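Local atomic coordinates of single-stranded DNA specific exonuclease RecJ (Thermus thermophilus, PDB entry 2ZXR), a protein that degrades single-stranded DNA in the 5' to 3' direction, using divalent metal ions, and has no detectable activity on single-stranded RNA. Residues Ser243-Val255 / Thr290-His304. Residues are numbered along the deposited sequence; the frame is centred on the assembly and turned at random.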
ATOM      1  N   SER A 243       0.871 -26.225   7.648  1.00 22.71           N
ATOM      2  CA  SER A 243       1.497 -25.831   8.895  1.00 22.34           C
ATOM      3  C   SER A 243       1.756 -26.939   9.881  1.00 22.40           C
ATOM      4  O   SER A 243       0.999 -27.897   9.960  1.00 22.05           O
ATOM      5  CB  SER A 243       0.654 -24.778   9.611  1.00 22.91           C
ATOM      6  OG  SER A 243       1.333 -24.314  10.772  1.00 19.98           O
ATOM      7  N   SER A 244       2.828 -26.799  10.651  1.00 21.88           N
ATOM      8  CA  SER A 244       3.121 -27.779  11.697  1.00 23.32           C
ATOM      9  C   SER A 244       2.163 -27.469  12.862  1.00 23.68           C
ATOM     10  O   SER A 244       2.042 -28.266  13.788  1.00 22.31           O
ATOM     11  CB  SER A 244       4.561 -27.635  12.215  1.00 22.35           C
ATOM     12  OG  SER A 244       5.497 -27.998  11.224  1.00 23.65           O
ATOM     13  N   TRP A 245       1.505 -26.300  12.799  1.00 22.69           N
ATOM     14  CA  TRP A 245       0.584 -25.856  13.861  1.00 22.96           C
ATOM     15  C   TRP A 245      -0.838 -26.017  13.373  1.00 21.93           C
ATOM     16  O   TRP A 245      -1.351 -25.147  12.692  1.00 22.99           O
ATOM     17  CB  TRP A 245       0.879 -24.396  14.210  1.00 21.53           C
ATOM     18  CG  TRP A 245       2.321 -24.042  13.948  1.00 21.57           C
ATOM     19  CD1 TRP A 245       2.788 -23.048  13.132  1.00 20.54           C
ATOM     20  CD2 TRP A 245       3.475 -24.707  14.475  1.00 20.37           C
ATOM     21  NE1 TRP A 245       4.164 -23.055  13.123  1.00 21.76           N
ATOM     22  CE2 TRP A 245       4.611 -24.061  13.936  1.00 20.04           C
ATOM     23  CE3 TRP A 245       3.657 -25.788  15.352  1.00 20.74           C
ATOM     24  CZ2 TRP A 245       5.919 -24.456  14.244  1.00 20.35           C
ATOM     25  CZ3 TRP A 245       4.949 -26.186  15.665  1.00 19.97           C
ATOM     26  CH2 TRP A 245       6.074 -25.517  15.107  1.00 21.39           C
ATOM     27  N   VAL A 246      -1.480 -27.125  13.752  1.00 21.40           N
ATOM     28  CA  VAL A 246      -2.826 -27.441  13.280  1.00 20.98           C
ATOM     29  C   VAL A 246      -3.864 -26.341  13.444  1.00 20.16           C
ATOM     30  O   VAL A 246      -4.736 -26.202  12.605  1.00 21.31           O
ATOM     31  CB  VAL A 246      -3.359 -28.788  13.909  1.00 22.99           C
ATOM     32  CG1 VAL A 246      -3.741 -28.613  15.401  1.00 21.36           C
ATOM     33  CG2 VAL A 246      -4.561 -29.270  13.102  1.00 22.73           C
ATOM     34  N   GLY A 247      -3.757 -25.543  14.500  1.00 20.23           N
ATOM     35  CA  GLY A 247      -4.698 -24.451  14.716  1.00 19.07           C
ATOM     36  C   GLY A 247      -4.606 -23.356  13.653  1.00 19.38           C
ATOM     37  O   GLY A 247      -5.625 -22.789  13.229  1.00 18.86           O
ATOM     38  N   LEU A 248      -3.386 -23.060  13.216  1.00 18.25           N
ATOM     39  CA  LEU A 248      -3.193 -22.039  12.202  1.00 18.55           C
ATOM     40  C   LEU A 248      -3.690 -22.585  10.858  1.00 19.89           C
ATOM     41  O   LEU A 248      -4.377 -21.903  10.103  1.00 19.15           O
ATOM     42  CB  LEU A 248      -1.715 -21.667  12.103  1.00 17.07           C
ATOM     43  CG  LEU A 248      -1.417 -20.631  11.012  1.00 16.27           C
ATOM     44  CD1 LEU A 248      -2.232 -19.349  11.275  1.00 14.42           C
ATOM     45  CD2 LEU A 248       0.091 -20.323  10.997  1.00 14.56           C
ATOM     46  N   ARG A 249      -3.338 -23.823  10.551  1.00 20.78           N
ATOM     47  CA  ARG A 249      -3.792 -24.394   9.294  1.00 23.45           C
ATOM     48  C   ARG A 249      -5.336 -24.373   9.235  1.00 23.01           C
ATOM     49  O   ARG A 249      -5.924 -23.959   8.253  1.00 23.72           O
ATOM     50  CB  ARG A 249      -3.269 -25.831   9.148  1.00 25.48           C
ATOM     51  CG  ARG A 249      -3.864 -26.549   7.972  1.00 29.97           C
ATOM     52  CD  ARG A 249      -3.285 -27.933   7.797  1.00 34.89           C
ATOM     53  NE  ARG A 249      -4.117 -28.705   6.877  1.00 39.58           N
ATOM     54  CZ  ARG A 249      -3.869 -29.956   6.507  1.00 41.32           C
ATOM     55  NH1 ARG A 249      -2.796 -30.591   6.979  1.00 40.90           N
ATOM     56  NH2 ARG A 249      -4.700 -30.567   5.669  1.00 41.80           N
ATOM     57  N   LEU A 250      -5.982 -24.799  10.310  1.00 23.41           N
ATOM     58  CA  LEU A 250      -7.442 -24.825  10.373  1.00 23.32           C
ATOM     59  C   LEU A 250      -8.048 -23.406  10.324  1.00 22.35           C
ATOM     60  O   LEU A 250      -9.083 -23.191   9.699  1.00 21.74           O
ATOM     61  CB  LEU A 250      -7.878 -25.570  11.654  1.00 24.64           C
ATOM     62  CG  LEU A 250      -8.751 -26.850  11.603  1.00 28.00           C
ATOM     63  CD1 LEU A 250      -8.336 -27.795  10.467  1.00 27.38           C
ATOM     64  CD2 LEU A 250      -8.671 -27.570  12.981  1.00 26.93           C
ATOM     65  N   LEU A 251      -7.427 -22.430  10.979  1.00 21.52           N
ATOM     66  CA  LEU A 251      -8.003 -21.087  10.909  1.00 21.68           C
ATOM     67  C   LEU A 251      -7.906 -20.624   9.449  1.00 22.07           C
ATOM     68  O   LEU A 251      -8.867 -20.077   8.898  1.00 21.50           O
ATOM     69  CB  LEU A 251      -7.253 -20.117  11.819  1.00 21.18           C
ATOM     70  CG  LEU A 251      -7.688 -18.649  11.806  1.00 22.25           C
ATOM     71  CD1 LEU A 251      -9.213 -18.516  12.044  1.00 23.04           C
ATOM     72  CD2 LEU A 251      -6.912 -17.922  12.919  1.00 20.74           C
ATOM     73  N   ALA A 252      -6.752 -20.870   8.823  1.00 21.40           N
ATOM     74  CA  ALA A 252      -6.539 -20.481   7.426  1.00 21.56           C
ATOM     75  C   ALA A 252      -7.574 -21.136   6.492  1.00 21.85           C
ATOM     76  O   ALA A 252      -8.177 -20.463   5.658  1.00 21.84           O
ATOM     77  CB  ALA A 252      -5.138 -20.847   6.996  1.00 19.72           C
ATOM     78  N   GLU A 253      -7.779 -22.441   6.618  1.00 22.87           N
ATOM     79  CA  GLU A 253      -8.761 -23.106   5.748  1.00 24.61           C
ATOM     80  C   GLU A 253     -10.173 -22.572   5.992  1.00 24.29           C
ATOM     81  O   GLU A 253     -10.926 -22.366   5.042  1.00 24.80           O
ATOM     82  CB  GLU A 253      -8.748 -24.608   5.974  1.00 24.00           C
ATOM     83  CG  GLU A 253      -7.392 -25.217   5.720  1.00 28.25           C
ATOM     84  CD  GLU A 253      -7.345 -26.709   5.995  1.00 29.00           C
ATOM     85  OE1 GLU A 253      -8.266 -27.222   6.672  1.00 28.75           O
ATOM     86  OE2 GLU A 253      -6.376 -27.358   5.536  1.00 29.58           O
ATOM     87  N   ALA A 254     -10.510 -22.321   7.254  1.00 23.20           N
ATOM     88  CA  ALA A 254     -11.837 -21.806   7.612  1.00 24.34           C
ATOM     89  C   ALA A 254     -12.159 -20.550   6.827  1.00 25.35           C
ATOM     90  O   ALA A 254     -13.307 -20.342   6.429  1.00 26.13           O
ATOM     91  CB  ALA A 254     -11.926 -21.492   9.135  1.00 22.08           C
ATOM     92  N   VAL A 255     -11.158 -19.703   6.614  1.00 24.60           N
ATOM     93  CA  VAL A 255     -11.410 -18.472   5.882  1.00 25.31           C
ATOM     94  C   VAL A 255     -11.114 -18.555   4.387  1.00 25.07           C
ATOM     95  O   VAL A 255     -11.144 -17.544   3.695  1.00 26.65           O
ATOM     96  CB  VAL A 255     -10.649 -17.285   6.504  1.00 24.78           C
ATOM     97  CG1 VAL A 255     -10.977 -17.205   7.989  1.00 25.46           C
ATOM     98  CG2 VAL A 255      -9.158 -17.443   6.301  1.00 24.63           C
ATOM     99  N   THR A 290      -2.034 -25.589  20.495  1.00 21.79           N
ATOM    100  CA  THR A 290      -2.494 -26.963  20.518  1.00 22.63           C
ATOM    101  C   THR A 290      -2.147 -27.798  19.283  1.00 23.52           C
ATOM    102  O   THR A 290      -2.006 -27.279  18.193  1.00 23.06           O
ATOM    103  CB  THR A 290      -4.029 -27.041  20.784  1.00 23.20           C
ATOM    104  OG1 THR A 290      -4.407 -28.415  20.976  1.00 23.72           O
ATOM    105  CG2 THR A 290      -4.832 -26.469  19.588  1.00 23.69           C
ATOM    106  N   ASP A 291      -2.009 -29.107  19.479  1.00 23.89           N
ATOM    107  CA  ASP A 291      -1.701 -30.039  18.392  1.00 23.50           C
ATOM    108  C   ASP A 291      -2.909 -30.966  18.248  1.00 23.27           C
ATOM    109  O   ASP A 291      -2.913 -31.887  17.434  1.00 23.35           O
ATOM    110  CB  ASP A 291      -0.460 -30.873  18.737  1.00 24.70           C
ATOM    111  CG  ASP A 291       0.826 -30.046  18.759  1.00 25.86           C
ATOM    112  OD1 ASP A 291       1.736 -30.424  19.515  1.00 27.54           O
ATOM    113  OD2 ASP A 291       0.950 -29.039  18.017  1.00 25.39           O
ATOM    114  N   ASP A 292      -3.937 -30.709  19.048  1.00 22.37           N
ATOM    115  CA  ASP A 292      -5.160 -31.519  19.027  1.00 22.49           C
ATOM    116  C   ASP A 292      -6.094 -30.847  18.021  1.00 22.13           C
ATOM    117  O   ASP A 292      -6.603 -29.763  18.264  1.00 21.55           O
ATOM    118  CB  ASP A 292      -5.764 -31.521  20.443  1.00 24.46           C
ATOM    119  CG  ASP A 292      -7.096 -32.243  20.541  1.00 25.72           C
ATOM    120  OD1 ASP A 292      -7.807 -32.440  19.529  1.00 25.95           O
ATOM    121  OD2 ASP A 292      -7.445 -32.598  21.683  1.00 29.02           O
ATOM    122  N   ALA A 293      -6.319 -31.495  16.892  1.00 21.61           N
ATOM    123  CA  ALA A 293      -7.148 -30.907  15.843  1.00 22.15           C
ATOM    124  C   ALA A 293      -8.590 -30.606  16.248  1.00 23.25           C
ATOM    125  O   ALA A 293      -9.163 -29.612  15.796  1.00 22.56           O
ATOM    126  CB  ALA A 293      -7.132 -31.807  14.616  1.00 20.49           C
ATOM    127  N   ALA A 294      -9.168 -31.472  17.083  1.00 22.94           N
ATOM    128  CA  ALA A 294     -10.537 -31.308  17.544  1.00 24.23           C
ATOM    129  C   ALA A 294     -10.641 -30.090  18.447  1.00 24.13           C
ATOM    130  O   ALA A 294     -11.586 -29.336  18.358  1.00 24.97           O
ATOM    131  CB  ALA A 294     -10.988 -32.556  18.306  1.00 25.93           C
ATOM    132  N   GLU A 295      -9.675 -29.917  19.334  1.00 24.59           N
ATOM    133  CA  GLU A 295      -9.679 -28.769  20.214  1.00 24.90           C
ATOM    134  C   GLU A 295      -9.462 -27.511  19.353  1.00 24.69           C
ATOM    135  O   GLU A 295     -10.118 -26.492  19.537  1.00 24.25           O
ATOM    136  CB  GLU A 295      -8.573 -28.906  21.260  1.00 25.26           C
ATOM    137  CG  GLU A 295      -8.393 -27.658  22.119  1.00 26.80           C
ATOM    138  CD  GLU A 295      -7.180 -27.718  23.049  1.00 27.45           C
ATOM    139  OE1 GLU A 295      -6.248 -28.520  22.796  1.00 28.80           O
ATOM    140  OE2 GLU A 295      -7.146 -26.946  24.031  1.00 27.72           O
ATOM    141  N   ALA A 296      -8.537 -27.591  18.404  1.00 24.89           N
ATOM    142  CA  ALA A 296      -8.277 -26.448  17.537  1.00 24.56           C
ATOM    143  C   ALA A 296      -9.574 -26.107  16.771  1.00 24.98           C
ATOM    144  O   ALA A 296      -9.984 -24.939  16.723  1.00 24.11           O
ATOM    145  CB  ALA A 296      -7.146 -26.775  16.567  1.00 23.81           C
ATOM    146  N   GLN A 297     -10.223 -27.123  16.192  1.00 24.88           N
ATOM    147  CA  GLN A 297     -11.472 -26.909  15.443  1.00 25.99           C
ATOM    148  C   GLN A 297     -12.476 -26.126  16.296  1.00 25.96           C
ATOM    149  O   GLN A 297     -13.045 -25.123  15.855  1.00 24.66           O
ATOM    150  CB  GLN A 297     -12.066 -28.252  15.010  1.00 28.15           C
ATOM    151  CG  GLN A 297     -13.396 -28.188  14.200  1.00 31.76           C
ATOM    152  CD  GLN A 297     -13.937 -29.602  13.869  1.00 33.33           C
ATOM    153  OE1 GLN A 297     -14.268 -30.387  14.770  1.00 35.85           O
ATOM    154  NE2 GLN A 297     -14.004 -29.930  12.588  1.00 34.38           N
ATOM    155  N   ALA A 298     -12.675 -26.574  17.530  1.00 25.45           N
ATOM    156  CA  ALA A 298     -13.586 -25.891  18.439  1.00 25.80           C
ATOM    157  C   ALA A 298     -13.151 -24.430  18.662  1.00 25.80           C
ATOM    158  O   ALA A 298     -13.994 -23.527  18.665  1.00 26.71           O
ATOM    159  CB  ALA A 298     -13.635 -26.627  19.789  1.00 24.75           C
ATOM    160  N   LEU A 299     -11.853 -24.197  18.859  1.00 24.14           N
ATOM    161  CA  LEU A 299     -11.356 -22.837  19.090  1.00 24.30           C
ATOM    162  C   LEU A 299     -11.555 -21.950  17.868  1.00 24.16           C
ATOM    163  O   LEU A 299     -11.829 -20.767  18.004  1.00 23.99           O
ATOM    164  CB  LEU A 299      -9.867 -22.853  19.504  1.00 23.55           C
ATOM    165  CG  LEU A 299      -9.623 -23.426  20.915  1.00 24.97           C
ATOM    166  CD1 LEU A 299      -8.130 -23.723  21.117  1.00 24.14           C
ATOM    167  CD2 LEU A 299     -10.128 -22.447  21.980  1.00 22.93           C
ATOM    168  N   VAL A 300     -11.393 -22.511  16.672  1.00 23.99           N
ATOM    169  CA  VAL A 300     -11.613 -21.737  15.459  1.00 24.22           C
ATOM    170  C   VAL A 300     -13.087 -21.284  15.509  1.00 24.79           C
ATOM    171  O   VAL A 300     -13.404 -20.129  15.232  1.00 24.15           O
ATOM    172  CB  VAL A 300     -11.309 -22.588  14.183  1.00 24.01           C
ATOM    173  CG1 VAL A 300     -11.897 -21.918  12.936  1.00 21.82           C
ATOM    174  CG2 VAL A 300      -9.765 -22.716  14.013  1.00 22.22           C
ATOM    175  N   GLY A 301     -13.982 -22.187  15.895  1.00 25.24           N
ATOM    176  CA  GLY A 301     -15.386 -21.812  16.009  1.00 26.03           C
ATOM    177  C   GLY A 301     -15.530 -20.652  16.987  1.00 26.87           C
ATOM    178  O   GLY A 301     -16.264 -19.684  16.753  1.00 26.72           O
ATOM    179  N   GLU A 302     -14.813 -20.737  18.100  1.00 27.11           N
ATOM    180  CA  GLU A 302     -14.852 -19.673  19.100  1.00 28.51           C
ATOM    181  C   GLU A 302     -14.325 -18.326  18.524  1.00 26.65           C
ATOM    182  O   GLU A 302     -14.931 -17.276  18.721  1.00 25.44           O
ATOM    183  CB  GLU A 302     -14.015 -20.088  20.313  1.00 31.79           C
ATOM    184  CG  GLU A 302     -14.321 -19.346  21.577  1.00 37.87           C
ATOM    185  CD  GLU A 302     -15.482 -19.976  22.336  1.00 40.95           C
ATOM    186  OE1 GLU A 302     -16.582 -20.122  21.750  1.00 43.05           O
ATOM    187  OE2 GLU A 302     -15.288 -20.333  23.520  1.00 42.93           O
ATOM    188  N   LEU A 303     -13.190 -18.346  17.835  1.00 26.04           N
ATOM    189  CA  LEU A 303     -12.678 -17.094  17.266  1.00 25.81           C
ATOM    190  C   LEU A 303     -13.706 -16.537  16.270  1.00 25.05           C
ATOM    191  O   LEU A 303     -13.870 -15.322  16.178  1.00 24.60           O
ATOM    192  CB  LEU A 303     -11.337 -17.273  16.541  1.00 25.27           C
ATOM    193  CG  LEU A 303     -10.038 -17.692  17.242  1.00 27.58           C
ATOM    194  CD1 LEU A 303      -8.864 -17.101  16.471  1.00 24.35           C
ATOM    195  CD2 LEU A 303     -10.005 -17.217  18.698  1.00 26.43           C
ATOM    196  N   HIS A 304     -14.388 -17.405  15.524  1.00 23.86           N
ATOM    197  CA  HIS A 304     -15.399 -16.910  14.578  1.00 25.52           C
ATOM    198  C   HIS A 304     -16.506 -16.163  15.316  1.00 25.90           C
ATOM    199  O   HIS A 304     -16.989 -15.128  14.845  1.00 25.33           O
ATOM    200  CB  HIS A 304     -16.017 -18.051  13.781  1.00 27.35           C
ATOM    201  CG  HIS A 304     -15.101 -18.614  12.742  1.00 30.63           C
ATOM    202  ND1 HIS A 304     -15.291 -19.856  12.165  1.00 33.54           N
ATOM    203  CD2 HIS A 304     -14.010 -18.083  12.142  1.00 31.26           C
ATOM    204  CE1 HIS A 304     -14.360 -20.055  11.247  1.00 33.89           C
ATOM    205  NE2 HIS A 304     -13.572 -18.991  11.213  1.00 32.14           N
TER
HETATM  206  O   HOH W   1      -0.048 -28.969  15.607  1.00 20.78           O
HETATM  207  O   HOH W   2      -1.939 -25.123  16.727  1.00 14.51           O
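Leu-250 and Val-300 are reciprocal knobs between two helices. Leu-250 sits among Ala-293, Ala-296, Gln-297 and Val-300, with CD2 reaching 3.5 Å from Ala-293 O. Val-300 fills the hole made by Gly-247, Leu-250, Leu-251 and Ala-254. Its CG1, anti to the backbone N (chi1 165°), meets Ala-254 CB, while CG2 lies 3.8 Å from Leu-251 N. At Gly-247 the backbones come close, and Ala-296 CB rests 3.8 Å from Gly-247 CA. Beyond Val-300, the side chains of Leu-251 and Leu-303 cross at about a right angle, CD2 against CD1, and Ala-254 CB meets the His-304 ring at its edge, 3.5 Å from CE1. This is knobs-into-holes packing of helix 246-254 and the 293-304 part of helix 293-321, whose axes cross at -44°. It lies in a helical region, the Leu-303 side chain about 12 Å from that of the manganese ligand Asp-80. At the N-terminal ends, Val-246 CG2 packs on Ala-293 CB, and its CG1 touches Thr-290 O and Ala-296 CB. One water joins Ser-244 O and Val-246 N to Asp-291 OD2, which also forms a salt bridge with Arg-94. A second joins Gly-247 N to Thr-290 O. Asp-292 N-caps helix 293-321 through OD1. Leu-287 of helix 281-289 touches Val-300 and Leu-303.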